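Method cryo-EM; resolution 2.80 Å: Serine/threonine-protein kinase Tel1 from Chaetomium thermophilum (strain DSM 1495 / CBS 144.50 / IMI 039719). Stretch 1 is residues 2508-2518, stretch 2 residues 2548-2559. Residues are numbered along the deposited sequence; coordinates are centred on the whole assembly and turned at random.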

# COMPACT_ATOMS: atom_id res chain seq x y z
N PRO A 2508 18.42 50.24 27.37
CA PRO A 2508 18.37 51.65 26.97
C PRO A 2508 18.68 51.87 25.50
O PRO A 2508 18.09 52.77 24.88
CB PRO A 2508 19.41 52.30 27.88
CG PRO A 2508 19.45 51.44 29.05
CD PRO A 2508 19.31 50.06 28.53
N ALA A 2509 19.59 51.08 24.93
CA ALA A 2509 19.87 51.21 23.51
C ALA A 2509 18.63 50.92 22.68
O ALA A 2509 18.27 51.69 21.78
CB ALA A 2509 21.00 50.27 23.12
N ILE A 2510 17.94 49.82 22.98
CA ILE A 2510 16.73 49.46 22.24
C ILE A 2510 15.65 50.50 22.47
O ILE A 2510 14.90 50.84 21.54
CB ILE A 2510 16.27 48.05 22.65
CG1 ILE A 2510 17.21 47.01 22.04
CG2 ILE A 2510 14.85 47.79 22.22
CD1 ILE A 2510 16.78 45.61 22.28
N ASP A 2511 15.58 51.05 23.67
CA ASP A 2511 14.61 52.10 23.97
C ASP A 2511 14.81 53.31 23.06
O ASP A 2511 13.91 53.71 22.30
CB ASP A 2511 14.74 52.50 25.43
CG ASP A 2511 13.42 52.87 26.05
OD1 ASP A 2511 12.39 52.69 25.39
OD2 ASP A 2511 13.42 53.35 27.20
N GLN A 2512 16.01 53.91 23.11
CA GLN A 2512 16.26 55.13 22.35
C GLN A 2512 16.17 54.88 20.86
O GLN A 2512 15.61 55.69 20.11
CB GLN A 2512 17.63 55.69 22.71
CG GLN A 2512 17.88 55.85 24.19
CD GLN A 2512 16.93 56.81 24.84
OE1 GLN A 2512 16.35 57.68 24.18
NE2 GLN A 2512 16.74 56.66 26.14
N THR A 2513 16.72 53.76 20.40
CA THR A 2513 16.72 53.46 18.99
C THR A 2513 15.32 53.24 18.45
O THR A 2513 14.99 53.71 17.36
CB THR A 2513 17.59 52.24 18.73
OG1 THR A 2513 18.95 52.58 19.02
CG2 THR A 2513 17.48 51.83 17.31
N SER A 2514 14.46 52.54 19.20
CA SER A 2514 13.10 52.36 18.74
C SER A 2514 12.35 53.67 18.72
O SER A 2514 11.52 53.90 17.84
CB SER A 2514 12.39 51.34 19.62
OG SER A 2514 13.29 50.32 19.98
N ARG A 2515 12.63 54.56 19.68
CA ARG A 2515 11.98 55.86 19.66
C ARG A 2515 12.32 56.63 18.39
O ARG A 2515 11.44 57.19 17.73
CB ARG A 2515 12.36 56.67 20.89
CG ARG A 2515 11.81 56.09 22.16
CD ARG A 2515 11.93 57.05 23.31
NE ARG A 2515 11.28 56.53 24.50
CZ ARG A 2515 9.97 56.57 24.70
NH1 ARG A 2515 9.45 56.07 25.81
NH2 ARG A 2515 9.17 57.12 23.80
N VAL A 2516 13.60 56.63 18.00
CA VAL A 2516 13.94 57.40 16.80
C VAL A 2516 13.49 56.69 15.53
O VAL A 2516 13.11 57.35 14.56
CB VAL A 2516 15.44 57.74 16.76
CG1 VAL A 2516 15.84 58.44 18.02
CG2 VAL A 2516 16.27 56.51 16.54
N TYR A 2517 13.48 55.35 15.50
CA TYR A 2517 12.95 54.65 14.34
C TYR A 2517 11.47 54.95 14.15
O TYR A 2517 11.02 55.17 13.02
CB TYR A 2517 13.14 53.14 14.48
CG TYR A 2517 14.34 52.59 13.76
CD1 TYR A 2517 14.46 52.70 12.40
CD2 TYR A 2517 15.33 51.92 14.45
CE1 TYR A 2517 15.54 52.19 11.75
CE2 TYR A 2517 16.41 51.41 13.81
CZ TYR A 2517 16.51 51.55 12.46
OH TYR A 2517 17.59 51.03 11.80
N HIS A 2518 10.71 54.97 15.23
CA HIS A 2518 9.29 55.27 15.13
C HIS A 2518 9.06 56.72 14.72
O HIS A 2518 8.17 57.00 13.91
CB HIS A 2518 8.61 54.98 16.47
CG HIS A 2518 7.18 55.38 16.52
ND1 HIS A 2518 6.66 56.15 17.54
CD2 HIS A 2518 6.15 55.12 15.68
CE1 HIS A 2518 5.37 56.34 17.33
NE2 HIS A 2518 5.04 55.73 16.21
N SER A 2548 22.16 60.96 15.01
CA SER A 2548 22.88 61.15 16.26
C SER A 2548 22.57 60.04 17.25
O SER A 2548 23.48 59.41 17.81
CB SER A 2548 22.55 62.52 16.85
OG SER A 2548 21.16 62.75 16.81
N THR A 2549 21.28 59.77 17.48
CA THR A 2549 20.90 58.74 18.44
C THR A 2549 21.44 57.38 18.02
O THR A 2549 21.81 56.57 18.87
CB THR A 2549 19.38 58.67 18.56
OG1 THR A 2549 18.85 59.99 18.63
CG2 THR A 2549 19.00 57.91 19.81
N MET A 2550 21.49 57.12 16.72
CA MET A 2550 21.98 55.82 16.28
C MET A 2550 23.49 55.72 16.41
O MET A 2550 24.02 54.62 16.60
CB MET A 2550 21.54 55.57 14.84
CG MET A 2550 21.45 54.12 14.51
SD MET A 2550 20.18 53.29 15.48
CE MET A 2550 18.80 54.35 15.12
N SER A 2551 24.20 56.84 16.31
CA SER A 2551 25.63 56.80 16.56
C SER A 2551 25.92 56.59 18.04
O SER A 2551 26.85 55.86 18.40
CB SER A 2551 26.29 58.09 16.08
OG SER A 2551 25.63 59.22 16.62
N ASN A 2552 25.14 57.21 18.92
CA ASN A 2552 25.40 57.10 20.35
C ASN A 2552 25.01 55.76 20.95
O ASN A 2552 25.52 55.41 22.01
CB ASN A 2552 24.68 58.22 21.11
CG ASN A 2552 24.96 59.59 20.54
OD1 ASN A 2552 24.07 60.43 20.48
ND2 ASN A 2552 26.19 59.81 20.12
N ASN A 2553 24.12 55.01 20.30
CA ASN A 2553 23.63 53.74 20.83
C ASN A 2553 23.87 52.61 19.83
O ASN A 2553 23.17 52.53 18.81
CB ASN A 2553 22.14 53.83 21.14
CG ASN A 2553 21.83 54.84 22.20
OD1 ASN A 2553 21.07 55.78 21.98
ND2 ASN A 2553 22.40 54.65 23.38
N PRO A 2554 24.82 51.72 20.07
CA PRO A 2554 25.07 50.63 19.12
C PRO A 2554 24.23 49.39 19.38
O PRO A 2554 24.23 48.85 20.48
CB PRO A 2554 26.56 50.35 19.30
CG PRO A 2554 26.90 50.86 20.68
CD PRO A 2554 25.74 51.65 21.22
N ILE A 2555 23.52 48.93 18.35
CA ILE A 2555 22.68 47.73 18.42
C ILE A 2555 22.87 46.95 17.14
O ILE A 2555 23.36 47.48 16.13
CB ILE A 2555 21.20 48.08 18.59
CG1 ILE A 2555 20.72 48.90 17.40
CG2 ILE A 2555 20.97 48.82 19.88
CD1 ILE A 2555 19.26 48.89 17.23
N PRO A 2556 22.49 45.68 17.13
CA PRO A 2556 22.42 44.95 15.87
C PRO A 2556 21.32 45.53 15.01
O PRO A 2556 20.38 46.15 15.53
CB PRO A 2556 22.10 43.52 16.31
CG PRO A 2556 21.48 43.66 17.61
CD PRO A 2556 22.17 44.79 18.26
N PRO A 2557 21.39 45.37 13.70
CA PRO A 2557 20.32 45.86 12.84
C PRO A 2557 19.01 45.21 13.21
O PRO A 2557 18.94 43.98 13.36
CB PRO A 2557 20.78 45.44 11.44
CG PRO A 2557 22.23 45.25 11.57
CD PRO A 2557 22.46 44.73 12.93
N PRO A 2558 17.96 45.99 13.41
CA PRO A 2558 16.72 45.41 13.96
C PRO A 2558 16.08 44.40 13.04
O PRO A 2558 15.27 43.60 13.51
CB PRO A 2558 15.82 46.63 14.16
CG PRO A 2558 16.73 47.79 14.09
CD PRO A 2558 17.81 47.42 13.16
N THR A 2559 16.42 44.40 11.75
CA THR A 2559 15.85 43.49 10.78
C THR A 2559 16.77 42.32 10.46
O THR A 2559 16.52 41.60 9.50
CB THR A 2559 15.52 44.24 9.50
OG1 THR A 2559 16.73 44.78 8.95
CG2 THR A 2559 14.57 45.36 9.79

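Two segments distant in sequence can pack without a hydrogen bond between them, through apolar side chains, and this pair from the kinase Tel1 is a clear example: no hydrogen bond crosses between the stretches, yet some 505 Å² of surface is buried. Stretch 1 is helical throughout. Stretch 2 enters as a helix running nearly antiparallel to it, at 161°, with the axes 9.4 Å apart at closest approach, and then unwinds into a proline-rich loop.

Along stretch 2, contact begins at T2549, which points toward the partner helix. Its OG1 lies 3.4 Å from V2516 CG1, a van der Waals contact, because the partner is a methyl; the hydroxyl is hydrogen-bonded elsewhere in the structure. Its CG2 sits 3.9 Å from Q2512 CB. M2550 starts sideways but bends inward through a t, p, p rotamer. Its CE meets V2516 CG2 at 3.6 Å and Y2517 CE2 at 4.0 Å, while SD approaches T2513 CG2 at 3.6 Å. The sulfur also lies 5.5 Å from the Y2517 ring centroid, in an oblique sulfur–aromatic arrangement.

At N2553 the chain leaves helical geometry, and here it passes close to A2509, whose side chain is a single methyl: the two CA atoms are 5.3 Å apart, and N2553 CB is 4.2 Å from A2509 CA. T2513 stands alongside, its OG1 bonded back to A2509 O at 3.0 Å within its own helix. That bond uses the hydroxyl's proton; both branches still touch stretch 2, OG1 lying 4.0 Å from N2553 CB and CG2 meeting M2550 and I2555.

The extended backbone beyond P2554, whose own side chain points away, turns I2555 inward. Its CG2 packs 3.5 Å from A2509 CB and its CD1 3.4 Å from T2513 CG2, so one branched side chain spans a helical turn. P2556 and P2557 make no contact, but P2558 returns, placing CG 3.6 Å from Y2517 CE2.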